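PDB 4W88: xyloglucan-specific endo-beta-1,4-glucanase from Uncultured bacterium, which cleaves internal beta-1,4-glucosidic bonds in the backbone of xyloglucan, a xylose-branched plant cell wall polysaccharide, as a glycoside hydrolase of family GH5. Local coordinates for residues Thr42-Asp48 with Tyr90-Met96; Lys245-Ile249 with Asp289-Thr293; Ala189-Leu193 with Pro216-Val220; Asn29-Glu34 with Ser77-Arg83; Asn11-Gly15 with Tyr335-Ala339. The protein carries 1 engineered substitution. One frame throughout, in Å; residues are numbered along the deposited sequence.

Contact 1: residues Thr42-Asp48 with Tyr90-Met96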
# COMPACT_ATOMS: atom_id res chain seq x y z
N THR A 42 0.32 -16.65 8.15
CA THR A 42 -0.95 -16.40 7.45
C THR A 42 -1.51 -17.74 6.97
O THR A 42 -0.74 -18.66 6.52
CB THR A 42 -0.68 -15.44 6.27
OG1 THR A 42 0.02 -14.30 6.75
CG2 THR A 42 -1.95 -14.96 5.67
N THR A 43 -2.82 -17.84 7.05
CA THR A 43 -3.52 -19.04 6.59
C THR A 43 -4.65 -18.65 5.59
O THR A 43 -5.06 -17.47 5.51
CB THR A 43 -4.21 -19.73 7.73
OG1 THR A 43 -5.16 -18.81 8.30
CG2 THR A 43 -3.20 -20.19 8.74
N GLN A 44 -5.13 -19.64 4.82
CA GLN A 44 -6.30 -19.46 3.98
C GLN A 44 -7.50 -18.88 4.78
O GLN A 44 -8.19 -17.99 4.31
CB GLN A 44 -6.67 -20.77 3.28
CG GLN A 44 -7.84 -20.67 2.31
CD GLN A 44 -7.50 -19.93 1.08
OE1 GLN A 44 -6.69 -20.40 0.27
NE2 GLN A 44 -8.09 -18.80 0.91
N GLU A 45 -7.67 -19.36 6.01
CA GLU A 45 -8.75 -18.96 6.86
C GLU A 45 -8.66 -17.48 7.25
O GLU A 45 -9.70 -16.78 7.33
CB GLU A 45 -8.83 -19.81 8.13
CG GLU A 45 -9.23 -21.26 7.89
CD GLU A 45 -8.08 -22.22 7.62
OE1 GLU A 45 -6.94 -21.80 7.28
OE2 GLU A 45 -8.29 -23.46 7.75
N ILE A 46 -7.45 -17.00 7.55
CA ILE A 46 -7.29 -15.58 7.86
C ILE A 46 -7.79 -14.74 6.66
O ILE A 46 -8.53 -13.77 6.80
CB ILE A 46 -5.82 -15.28 8.24
CG1 ILE A 46 -5.58 -15.79 9.68
CG2 ILE A 46 -5.55 -13.80 8.16
CD1 ILE A 46 -4.14 -15.90 10.10
N VAL A 47 -7.31 -15.08 5.47
CA VAL A 47 -7.66 -14.34 4.26
C VAL A 47 -9.17 -14.46 4.00
O VAL A 47 -9.82 -13.45 3.65
CB VAL A 47 -6.76 -14.78 3.07
CG1 VAL A 47 -7.22 -14.20 1.75
CG2 VAL A 47 -5.30 -14.40 3.34
N ASP A 48 -9.73 -15.66 4.15
CA ASP A 48 -11.17 -15.86 4.02
C ASP A 48 -11.98 -14.92 4.89
O ASP A 48 -13.00 -14.34 4.51
CB ASP A 48 -11.62 -17.27 4.39
CG ASP A 48 -11.12 -18.38 3.53
OD1 ASP A 48 -10.62 -18.18 2.39
OD2 ASP A 48 -11.22 -19.54 4.08
N TYR A 90 -3.82 -17.58 -1.54
CA TYR A 90 -4.99 -17.54 -0.63
C TYR A 90 -6.08 -16.55 -1.13
O TYR A 90 -7.29 -16.87 -1.15
CB TYR A 90 -4.62 -17.15 0.76
CG TYR A 90 -3.66 -18.03 1.53
CD1 TYR A 90 -3.65 -19.41 1.38
CD2 TYR A 90 -2.81 -17.48 2.45
CE1 TYR A 90 -2.75 -20.20 2.08
CE2 TYR A 90 -1.92 -18.27 3.17
CZ TYR A 90 -1.85 -19.59 2.96
OH TYR A 90 -0.96 -20.34 3.68
N ALA A 91 -5.63 -15.39 -1.60
CA ALA A 91 -6.51 -14.37 -2.09
C ALA A 91 -7.11 -14.75 -3.45
O ALA A 91 -8.31 -14.53 -3.71
CB ALA A 91 -5.83 -13.04 -2.15
N VAL A 92 -6.29 -15.24 -4.34
CA VAL A 92 -6.76 -15.76 -5.68
C VAL A 92 -7.86 -16.81 -5.51
O VAL A 92 -8.85 -16.79 -6.22
CB VAL A 92 -5.61 -16.30 -6.57
CG1 VAL A 92 -6.14 -16.87 -7.88
CG2 VAL A 92 -4.56 -15.20 -6.85
N ASN A 93 -7.69 -17.68 -4.53
CA ASN A 93 -8.66 -18.75 -4.24
C ASN A 93 -10.04 -18.23 -3.90
O ASN A 93 -11.01 -18.94 -4.04
CB ASN A 93 -8.19 -19.68 -3.12
CG ASN A 93 -7.04 -20.57 -3.54
OD1 ASN A 93 -6.81 -20.84 -4.71
ND2 ASN A 93 -6.29 -21.04 -2.55
N ASP A 94 -10.07 -17.01 -3.41
CA ASP A 94 -11.29 -16.36 -2.99
C ASP A 94 -11.79 -15.28 -3.97
O ASP A 94 -12.74 -14.54 -3.69
CB ASP A 94 -11.13 -15.74 -1.59
CG ASP A 94 -10.90 -16.76 -0.47
OD1 ASP A 94 -10.80 -17.95 -0.75
OD2 ASP A 94 -10.81 -16.30 0.74
N GLY A 95 -11.12 -15.16 -5.08
CA GLY A 95 -11.54 -14.21 -6.13
C GLY A 95 -11.34 -12.75 -5.81
O GLY A 95 -12.05 -11.84 -6.32
N MSE A 96 -10.37 -12.51 -4.96
CA MSE A 96 -10.09 -11.15 -4.42
C MSE A 96 -9.24 -10.33 -5.38
O MSE A 96 -8.51 -10.87 -6.22
CB MSE A 96 -9.38 -11.26 -3.08
CG MSE A 96 -10.25 -11.89 -2.03
SE MSE A 96 -9.28 -12.14 -0.34
CE MSE A 96 -9.48 -10.37 0.39
O HOH W 1 -0.49 -21.44 6.65

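Contact 2: residues Lys245-Ile249 with Asp289-Thr293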
# COMPACT_ATOMS: atom_id res chain seq x y z
N LYS A 245 -12.20 19.14 12.04
CA LYS A 245 -10.97 19.00 11.25
C LYS A 245 -11.19 18.31 9.91
O LYS A 245 -10.19 17.90 9.26
CB LYS A 245 -9.86 18.26 12.03
CG LYS A 245 -9.43 18.90 13.34
CD LYS A 245 -8.28 19.87 13.16
CE LYS A 245 -8.74 21.20 12.66
NZ LYS A 245 -7.58 22.13 12.81
N LYS A 246 -12.45 18.22 9.45
CA LYS A 246 -12.72 17.60 8.14
C LYS A 246 -12.02 18.38 7.01
O LYS A 246 -11.62 17.80 5.97
CB LYS A 246 -14.23 17.47 7.85
CG LYS A 246 -14.52 16.82 6.50
CD LYS A 246 -16.01 16.66 6.25
CE LYS A 246 -16.33 15.81 5.04
NZ LYS A 246 -17.79 15.62 5.00
N ASN A 247 -11.90 19.68 7.21
CA ASN A 247 -11.12 20.54 6.26
C ASN A 247 -9.71 20.01 5.93
O ASN A 247 -9.22 20.21 4.81
CB ASN A 247 -11.06 22.00 6.78
CG ASN A 247 -10.77 22.05 8.30
OD1 ASN A 247 -9.64 21.79 8.76
ND2 ASN A 247 -11.83 22.30 9.08
N ASP A 248 -9.05 19.36 6.89
CA ASP A 248 -7.73 18.78 6.62
C ASP A 248 -7.86 17.70 5.55
O ASP A 248 -6.96 17.55 4.67
CB ASP A 248 -7.12 18.18 7.88
CG ASP A 248 -6.61 19.25 8.86
OD1 ASP A 248 -6.78 20.45 8.68
OD2 ASP A 248 -6.03 18.87 9.85
N ILE A 249 -8.93 16.91 5.66
CA ILE A 249 -9.19 15.86 4.68
C ILE A 249 -9.52 16.47 3.31
O ILE A 249 -8.93 16.10 2.28
CB ILE A 249 -10.32 14.96 5.12
CG1 ILE A 249 -9.99 14.23 6.41
CG2 ILE A 249 -10.61 13.94 4.05
CD1 ILE A 249 -11.20 13.52 7.09
N ASP A 289 -16.41 10.64 7.33
CA ASP A 289 -15.89 11.84 6.69
C ASP A 289 -14.79 11.55 5.71
O ASP A 289 -14.72 12.16 4.61
CB ASP A 289 -15.37 12.83 7.77
CG ASP A 289 -16.49 13.57 8.46
OD1 ASP A 289 -17.63 13.62 7.91
OD2 ASP A 289 -16.26 14.13 9.53
N TYR A 290 -13.94 10.60 6.09
CA TYR A 290 -12.74 10.29 5.29
C TYR A 290 -13.10 9.40 4.07
O TYR A 290 -12.87 9.78 2.91
CB TYR A 290 -11.70 9.63 6.17
CG TYR A 290 -10.51 9.25 5.35
CD1 TYR A 290 -9.47 10.13 5.13
CD2 TYR A 290 -10.45 8.01 4.79
CE1 TYR A 290 -8.41 9.79 4.28
CE2 TYR A 290 -9.43 7.63 4.00
CZ TYR A 290 -8.39 8.47 3.69
OH TYR A 290 -7.36 8.05 2.87
N VAL A 291 -13.70 8.24 4.32
CA VAL A 291 -14.10 7.37 3.21
C VAL A 291 -15.19 8.00 2.38
O VAL A 291 -15.17 7.90 1.13
CB VAL A 291 -14.41 5.95 3.68
CG1 VAL A 291 -14.72 5.04 2.49
CG2 VAL A 291 -13.22 5.38 4.49
N GLY A 292 -16.11 8.69 3.04
CA GLY A 292 -17.11 9.50 2.32
C GLY A 292 -16.54 10.51 1.30
O GLY A 292 -17.10 10.70 0.17
N THR A 293 -15.40 11.10 1.65
CA THR A 293 -14.72 12.01 0.78
C THR A 293 -14.19 11.25 -0.46
O THR A 293 -14.39 11.69 -1.60
CB THR A 293 -13.57 12.75 1.50
OG1 THR A 293 -14.10 13.60 2.52
CG2 THR A 293 -12.76 13.63 0.49

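Contact 3: residues Ala189-Leu193 with Pro216-Val220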
# COMPACT_ATOMS: atom_id res chain seq x y z
N ALA A 189 1.56 -7.59 -19.58
CA ALA A 189 1.52 -6.54 -20.59
C ALA A 189 0.54 -5.42 -20.25
O ALA A 189 0.79 -4.27 -20.59
CB ALA A 189 1.26 -7.12 -21.96
N ASP A 190 -0.55 -5.79 -19.59
CA ASP A 190 -1.61 -4.86 -19.28
C ASP A 190 -2.13 -4.93 -17.83
O ASP A 190 -3.13 -4.31 -17.47
CB ASP A 190 -2.75 -4.99 -20.29
CG ASP A 190 -3.38 -6.34 -20.38
OD1 ASP A 190 -2.96 -7.25 -19.64
OD2 ASP A 190 -4.31 -6.51 -21.27
N ARG A 191 -1.39 -5.64 -16.95
CA ARG A 191 -1.66 -5.61 -15.53
C ARG A 191 -1.66 -4.19 -15.01
O ARG A 191 -0.83 -3.36 -15.45
CB ARG A 191 -0.55 -6.42 -14.80
CG ARG A 191 -0.82 -6.63 -13.34
CD ARG A 191 0.14 -7.57 -12.65
NE ARG A 191 0.38 -8.82 -13.32
CZ ARG A 191 -0.51 -9.80 -13.47
NH1 ARG A 191 -1.71 -9.72 -12.92
NH2 ARG A 191 -0.18 -10.85 -14.19
N VAL A 192 -2.54 -3.90 -14.04
CA VAL A 192 -2.47 -2.60 -13.42
C VAL A 192 -1.15 -2.50 -12.61
O VAL A 192 -0.93 -3.27 -11.66
CB VAL A 192 -3.68 -2.30 -12.52
CG1 VAL A 192 -3.60 -0.89 -11.84
CG2 VAL A 192 -4.97 -2.44 -13.31
N LEU A 193 -0.38 -1.43 -12.90
CA LEU A 193 0.82 -1.14 -12.19
C LEU A 193 0.67 0.16 -11.42
O LEU A 193 0.27 1.15 -12.01
CB LEU A 193 2.03 -1.07 -13.10
CG LEU A 193 2.25 -2.27 -13.99
CD1 LEU A 193 3.50 -2.17 -14.85
CD2 LEU A 193 2.31 -3.60 -13.23
N PRO A 216 -1.19 3.18 -20.37
CA PRO A 216 -2.61 3.42 -19.98
C PRO A 216 -3.10 2.57 -18.83
O PRO A 216 -4.21 2.77 -18.35
CB PRO A 216 -3.37 3.06 -21.26
CG PRO A 216 -2.47 2.04 -21.93
CD PRO A 216 -1.05 2.41 -21.62
N ASN A 217 -2.25 1.61 -18.43
CA ASN A 217 -2.59 0.65 -17.37
C ASN A 217 -1.84 0.86 -16.07
O ASN A 217 -1.34 -0.11 -15.45
CB ASN A 217 -2.48 -0.79 -17.88
CG ASN A 217 -3.53 -1.08 -18.93
OD1 ASN A 217 -4.70 -0.92 -18.71
ND2 ASN A 217 -3.11 -1.50 -20.09
N ILE A 218 -1.88 2.11 -15.63
CA ILE A 218 -1.28 2.48 -14.38
C ILE A 218 -2.27 3.15 -13.45
O ILE A 218 -3.35 3.63 -13.85
CB ILE A 218 -0.02 3.34 -14.57
CG1 ILE A 218 -0.35 4.71 -15.16
CG2 ILE A 218 0.98 2.60 -15.40
CD1 ILE A 218 -0.80 5.75 -14.14
N ALA A 219 -1.89 3.18 -12.18
CA ALA A 219 -2.59 4.00 -11.17
C ALA A 219 -1.52 4.62 -10.27
O ALA A 219 -0.40 4.14 -10.22
CB ALA A 219 -3.59 3.16 -10.33
N VAL A 220 -1.93 5.65 -9.55
CA VAL A 220 -1.10 6.36 -8.61
C VAL A 220 -1.58 6.08 -7.14
O VAL A 220 -2.76 6.26 -6.84
CB VAL A 220 -1.06 7.86 -8.85
CG1 VAL A 220 -0.19 8.54 -7.79
CG2 VAL A 220 -0.56 8.14 -10.27
O HOH W 2 -0.20 -1.42 -20.63

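Contact 4: residues Asn29-Glu34 with Ser77-Arg83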
# COMPACT_ATOMS: atom_id res chain seq x y z
N ASN A 29 17.35 -14.42 6.14
CA ASN A 29 16.96 -15.01 4.87
C ASN A 29 16.20 -16.28 5.15
O ASN A 29 16.64 -17.36 4.78
CB ASN A 29 18.21 -15.27 3.99
CG ASN A 29 17.89 -15.88 2.68
OD1 ASN A 29 16.92 -15.65 2.05
ND2 ASN A 29 18.80 -16.69 2.25
N SER A 30 15.00 -16.13 5.68
CA SER A 30 14.23 -17.23 6.13
C SER A 30 12.75 -16.90 5.96
O SER A 30 12.33 -15.73 6.14
CB SER A 30 14.48 -17.47 7.64
OG SER A 30 13.54 -18.46 8.00
N VAL A 31 11.94 -17.91 5.67
CA VAL A 31 10.47 -17.74 5.74
C VAL A 31 9.94 -17.31 7.13
O VAL A 31 8.82 -16.78 7.22
CB VAL A 31 9.68 -18.96 5.19
CG1 VAL A 31 10.03 -19.21 3.73
CG2 VAL A 31 9.92 -20.16 6.08
N ASN A 32 10.76 -17.50 8.17
CA ASN A 32 10.39 -17.10 9.47
C ASN A 32 10.28 -15.59 9.67
O ASN A 32 9.77 -15.13 10.71
CB ASN A 32 11.30 -17.73 10.51
CG ASN A 32 11.13 -19.21 10.52
OD1 ASN A 32 9.99 -19.76 10.43
ND2 ASN A 32 12.22 -19.89 10.56
N ALA A 33 10.73 -14.83 8.65
CA ALA A 33 10.52 -13.36 8.67
C ALA A 33 9.06 -13.03 8.88
O ALA A 33 8.72 -12.04 9.57
CB ALA A 33 11.00 -12.70 7.39
N GLU A 34 8.18 -13.88 8.32
CA GLU A 34 6.74 -13.66 8.39
C GLU A 34 6.18 -13.48 9.81
O GLU A 34 5.30 -12.66 10.01
CB GLU A 34 5.98 -14.76 7.66
CG GLU A 34 4.47 -14.57 7.66
CD GLU A 34 3.72 -15.57 6.82
OE1 GLU A 34 4.40 -16.53 6.32
OE2 GLU A 34 2.47 -15.48 6.71
N SER A 77 15.30 -15.55 -2.85
CA SER A 77 15.42 -16.91 -2.33
C SER A 77 14.16 -17.69 -2.72
O SER A 77 13.05 -17.21 -2.55
CB SER A 77 15.55 -16.89 -0.81
OG SER A 77 15.93 -18.16 -0.36
N ALA A 78 14.36 -18.90 -3.25
CA ALA A 78 13.23 -19.68 -3.73
C ALA A 78 12.17 -19.91 -2.69
O ALA A 78 10.96 -19.88 -3.03
CB ALA A 78 13.69 -21.03 -4.29
N ASP A 79 12.56 -20.17 -1.44
CA ASP A 79 11.59 -20.46 -0.41
C ASP A 79 10.69 -19.23 -0.11
O ASP A 79 9.49 -19.33 0.15
CB ASP A 79 12.30 -20.90 0.86
CG ASP A 79 13.40 -19.84 1.43
OD1 ASP A 79 13.95 -18.90 0.86
OD2 ASP A 79 13.79 -19.98 2.58
N TRP A 80 11.31 -18.05 -0.14
CA TRP A 80 10.60 -16.81 0.08
C TRP A 80 9.65 -16.50 -1.08
O TRP A 80 8.44 -16.20 -0.83
CB TRP A 80 11.53 -15.64 0.29
CG TRP A 80 10.85 -14.38 0.63
CD1 TRP A 80 10.77 -13.26 -0.11
CD2 TRP A 80 10.18 -14.10 1.86
NE1 TRP A 80 10.08 -12.29 0.58
CE2 TRP A 80 9.71 -12.80 1.79
CE3 TRP A 80 9.93 -14.86 3.01
CZ2 TRP A 80 9.01 -12.20 2.84
CZ3 TRP A 80 9.28 -14.29 4.07
CH2 TRP A 80 8.84 -12.94 3.99
N LEU A 81 10.14 -16.62 -2.32
CA LEU A 81 9.23 -16.43 -3.41
C LEU A 81 8.03 -17.42 -3.39
O LEU A 81 6.88 -16.99 -3.64
CB LEU A 81 9.99 -16.61 -4.73
CG LEU A 81 9.17 -16.36 -6.00
CD1 LEU A 81 8.61 -14.99 -6.04
CD2 LEU A 81 10.08 -16.50 -7.21
N ALA A 82 8.28 -18.68 -3.05
CA ALA A 82 7.21 -19.67 -2.89
C ALA A 82 6.19 -19.28 -1.84
O ALA A 82 4.99 -19.39 -2.06
CB ALA A 82 7.75 -21.04 -2.67
N ARG A 83 6.67 -18.74 -0.72
CA ARG A 83 5.76 -18.33 0.34
C ARG A 83 4.92 -17.14 -0.02
O ARG A 83 3.73 -17.13 0.23
CB ARG A 83 6.52 -18.10 1.65
CG ARG A 83 5.64 -17.70 2.80
CD ARG A 83 4.52 -18.72 3.05
NE ARG A 83 3.69 -18.24 4.12
CZ ARG A 83 2.42 -18.61 4.32
NH1 ARG A 83 1.85 -19.52 3.56
NH2 ARG A 83 1.70 -18.02 5.24
O HOH W 3 14.36 -16.32 2.39
O HOH W 4 13.26 -20.37 4.97

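Contact 5: residues Asn11-Gly15 with Tyr335-Ala339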
# COMPACT_ATOMS: atom_id res chain seq x y z
N ASN A 11 -14.61 -2.54 -8.98
CA ASN A 11 -15.05 -3.80 -8.38
C ASN A 11 -14.72 -3.93 -6.90
O ASN A 11 -15.22 -4.85 -6.24
CB ASN A 11 -14.48 -4.99 -9.18
CG ASN A 11 -15.05 -5.08 -10.53
OD1 ASN A 11 -16.25 -5.35 -10.67
ND2 ASN A 11 -14.28 -4.70 -11.54
N ILE A 12 -13.86 -3.06 -6.40
CA ILE A 12 -13.42 -3.12 -5.01
C ILE A 12 -14.45 -2.40 -4.13
O ILE A 12 -14.84 -1.27 -4.41
CB ILE A 12 -12.04 -2.43 -4.85
CG1 ILE A 12 -11.02 -3.19 -5.63
CG2 ILE A 12 -11.68 -2.34 -3.37
CD1 ILE A 12 -9.63 -2.57 -5.68
N ASN A 13 -14.84 -3.04 -3.05
CA ASN A 13 -15.60 -2.38 -1.98
C ASN A 13 -14.63 -1.51 -1.19
O ASN A 13 -14.67 -0.28 -1.28
CB ASN A 13 -16.30 -3.41 -1.06
CG ASN A 13 -17.07 -2.74 0.06
OD1 ASN A 13 -17.50 -1.57 -0.06
ND2 ASN A 13 -17.27 -3.46 1.17
N ILE A 14 -13.79 -2.17 -0.45
CA ILE A 14 -12.75 -1.54 0.37
C ILE A 14 -11.68 -2.63 0.58
O ILE A 14 -11.99 -3.83 0.56
CB ILE A 14 -13.32 -0.90 1.66
CG1 ILE A 14 -12.27 -0.08 2.41
CG2 ILE A 14 -13.94 -1.90 2.60
CD1 ILE A 14 -12.88 0.89 3.38
N GLY A 15 -10.44 -2.21 0.77
CA GLY A 15 -9.35 -3.13 0.97
C GLY A 15 -8.72 -3.16 2.36
O GLY A 15 -9.00 -2.37 3.23
N TYR A 335 -16.29 0.68 7.93
CA TYR A 335 -15.45 0.51 6.74
C TYR A 335 -16.18 -0.29 5.67
O TYR A 335 -16.34 0.16 4.55
CB TYR A 335 -14.15 -0.23 7.08
CG TYR A 335 -13.04 0.64 7.72
CD1 TYR A 335 -12.65 1.85 7.14
CD2 TYR A 335 -12.34 0.19 8.86
CE1 TYR A 335 -11.65 2.62 7.70
CE2 TYR A 335 -11.31 0.96 9.43
CZ TYR A 335 -10.95 2.14 8.82
OH TYR A 335 -9.95 2.95 9.35
N VAL A 336 -16.59 -1.50 6.03
CA VAL A 336 -17.13 -2.35 5.00
C VAL A 336 -18.49 -1.87 4.42
O VAL A 336 -18.86 -2.25 3.28
CB VAL A 336 -17.16 -3.83 5.41
CG1 VAL A 336 -15.76 -4.34 5.75
CG2 VAL A 336 -18.04 -4.09 6.60
N ASN A 337 -19.23 -1.11 5.23
CA ASN A 337 -20.50 -0.60 4.82
C ASN A 337 -20.44 0.82 4.35
O ASN A 337 -21.45 1.50 4.24
CB ASN A 337 -21.55 -0.75 5.93
CG ASN A 337 -21.76 -2.18 6.35
OD1 ASN A 337 -21.82 -2.50 7.49
ND2 ASN A 337 -21.97 -3.00 5.43
N HIS A 338 -19.26 1.28 4.04
CA HIS A 338 -19.07 2.68 3.71
C HIS A 338 -19.98 3.17 2.61
O HIS A 338 -20.35 4.32 2.59
CB HIS A 338 -17.60 2.95 3.36
CG HIS A 338 -17.17 2.42 2.04
ND1 HIS A 338 -17.18 3.19 0.90
CD2 HIS A 338 -16.76 1.19 1.66
CE1 HIS A 338 -16.73 2.49 -0.12
NE2 HIS A 338 -16.50 1.25 0.31
N ALA A 339 -20.31 2.31 1.66
CA ALA A 339 -21.09 2.78 0.56
C ALA A 339 -22.59 2.70 0.82
O ALA A 339 -23.33 3.13 -0.03
CB ALA A 339 -20.73 2.06 -0.71
O HOH W 5 -19.74 -0.50 1.27

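Contact 1: residues Thr42-Asp48 with Tyr90-Met96
Hydrogen bonds first: Q44, in the opening turn of helix 44-53, reaches across with its amide and uses both ends of it. Q44 NE2 donates to Y90 O (2.9 Å), while Q44 OE1 accepts from N93 ND2 (2.9 Å). Q44 NE2 also donates to D48 OD1 one turn on, at 3.0 Å, so the amide is held from three sides. Apolar packing lies beside it: V47 CG2 sits 3.8 Å from Y90 CB, and V47 CG1 meets SE of M96, a selenomethionine, at 3.6 Å. The Y90 ring lies with one face against the backbone at T43 and Q44; its hydroxyl bonds R83, and water 1 bridges it to T42 O. T43 OG1 N-caps the helix through I46 N, and G95 closes helix 78-92 in a Schellman motif. Last, D48 OD1 and D94 OD2 approach to 2.5 Å. Two carboxylates so close would repel if both were charged, so one of them probably carries a proton.

Contact 2: residues Lys245-Ile249 with Asp289-Thr293
I249 gives up the most surface here. Its CA-CB bond points at helix 280-295, and the side chain settles over the turn D289-T293: I249 CD1 lies 4.0 Å from Y290 CB, and I249 CG2 is 3.8 Å from T293 OG1. T293 OG1 already turns back on its own helix, donating to D289 O at 2.6 Å, so it offers I249 mainly a packing surface. D289 and K246 come next. K246 runs fully extended, every chi near 180°, along the partly exposed edge between the helices and brings K246 NZ to 3.5 Å from D289 OD1, a long salt bridge. The other carboxylate oxygen of D289 is taken by the indole of W241, whose side chain also packs on I249. Y290 carries the contact inward, lying on I269 and T272 of strand 267-272. Two helices, 246-261 and 280-295, thus pack side by side, in the way consecutive outer helices flank a barrel strand in the (beta/alpha)8, or TIM-barrel, fold.

Contact 3: residues Ala189-Leu193 with Pro216-Val220
This is a parallel strand pairing at the point where two neighbouring barrel strands, 193-196 and 218-223, begin. L193 bridges I218, their CA atoms 4.7 Å apart, and the hydrogen bonds follow the parallel pattern: L193 N donates to N217 O (3.0 Å) and L193 O accepts from A219 N (3.0 Å), so one residue grips the two that flank its partner. Two CA-H...O contacts add to this, V192 CA to N217 O at 3.4 Å and I218 CA to L193 O at 3.1 Å. The pairing continues along the strands, where A219 bonds I195. L193 and I218 share one face of the sheet and pack against helix 164-182, at F177, V181 and I178. V192 and A219 meet beside them, V192 CG1 to A219 CB 4.3 Å, and V192 also touches V5 and I8 of helix 3-9, consistent with that helix covering the N-terminal end of the barrel. Before the strands start, water 2 joins A189 O (3.0 Å) to N217 ND2 (3.0 Å). The direct polar bonds across the pair are thus all main-chain, so the pairing itself does not depend on particular side-chain chemistry, and the side chains are left to pack on helices 164-182 and 3-9.

Contact 4: residues Asn29-Glu34 with Ser77-Arg83
The polar centre of this contact is a pair of long side chains. E34 is extended, chi1 and chi2 both trans, while R83 bends once, with chi2 in the p well between two trans angles. That bend turns the guanidinium side-on to the carboxylate: R83 NE donates to E34 OE1 at 2.9 Å and R83 NH2 to E34 OE2 at 3.0 Å, a two-pronged salt bridge, with a weak third bond from R83 NH2 to E34 OE1 at 3.3 Å. T42 also holds both groups, E34 through its hydroxyl and R83 through its carbonyl. W80, with chi1 trans, brings its six-membered ring against V31 and A33: V31 CA lies at the ring edge, 4.0 Å from W80 CE3, and A33 CB is 4.0 Å from W80 CH2. V31, in the m rotamer, places V31 CG1 within 3.6 Å of D79 O and 4.2 Å of R83 CB. D79 takes the p rotamer, which brings D79 OD1 to 2.4 Å from S77 OG, a very short bond in the conformer given; waters 3 and 4 link its carboxylate to N29 OD1 and V31 N. In the loop itself, S30 OG accepts from N32 N at 2.9 Å, an ST turn. The loop after strand 15-18 therefore lies over the start of helix 78-92. W80 continues inward to stack on H67 and meet F64 almost perpendicularly, and L81 packs against the next helix, 117-134.

Contact 5: residues Asn11-Gly15 with Tyr335-Ala339
Y335, in the last turn of helix 329-336, meets I14 first: Y335 CD1 lies 3.9 Å from I14 CD1, and Y335 O is 3.7 Å from I14 CG2. The rest of the ring continues past I14 to W286 and I287 of helix 280-295 and to I303. V336 adds CG1 at 4.4 Å from I14 CG2, and its backbone adds a polar contact. V336 O, near the helix end and so available to an outside donor, accepts from N13 ND2 at 2.9 Å; the same amide nitrogen also bonds G54 O. The chain is here closing a TIM barrel: I14 leads straight into the first strand, 15-18, which lies beside the eighth, 300-305, and the C-terminal helix packs outside that seam. At N337 the backbone leaves helical geometry and turns. H338 N still bonds back to Y335 O at 3.2 Å; the H338 CA-CB bond points toward residues 11-15, and with chi1 in the p well the imidazole reaches N13. There H338 NE2 donates to N13 O at 2.9 Å and H338 CD2 comes 4.0 Å from I14 CB, while ND1 is bonded to D295 in helix 280-295. A339 takes part through water 5, which accepts from A339 N at 2.9 Å and donates to both N13 OD1 and V336 O, each at 2.8 Å.

All five contacts belong to one barrel. Contact 3 is the strand pairing, joined by main-chain bonds; the others pack helices and loops around the sheet. Contacts 1 and 4 share helix 78-92, gripping its end and its start, and meet where T42 bonds E34 and R83; both are only partly buried and rich in charge, amides and water. Contacts 2, 3 and 5 are more buried. Contact 2, mostly apolar with one long salt bridge, touches contact 5 where V291 packs on H338, and lies across the chain's centre from contact 4, their centres about 39 Å apart. Contact 5 spans the chain's ends and encloses the rest in sequence.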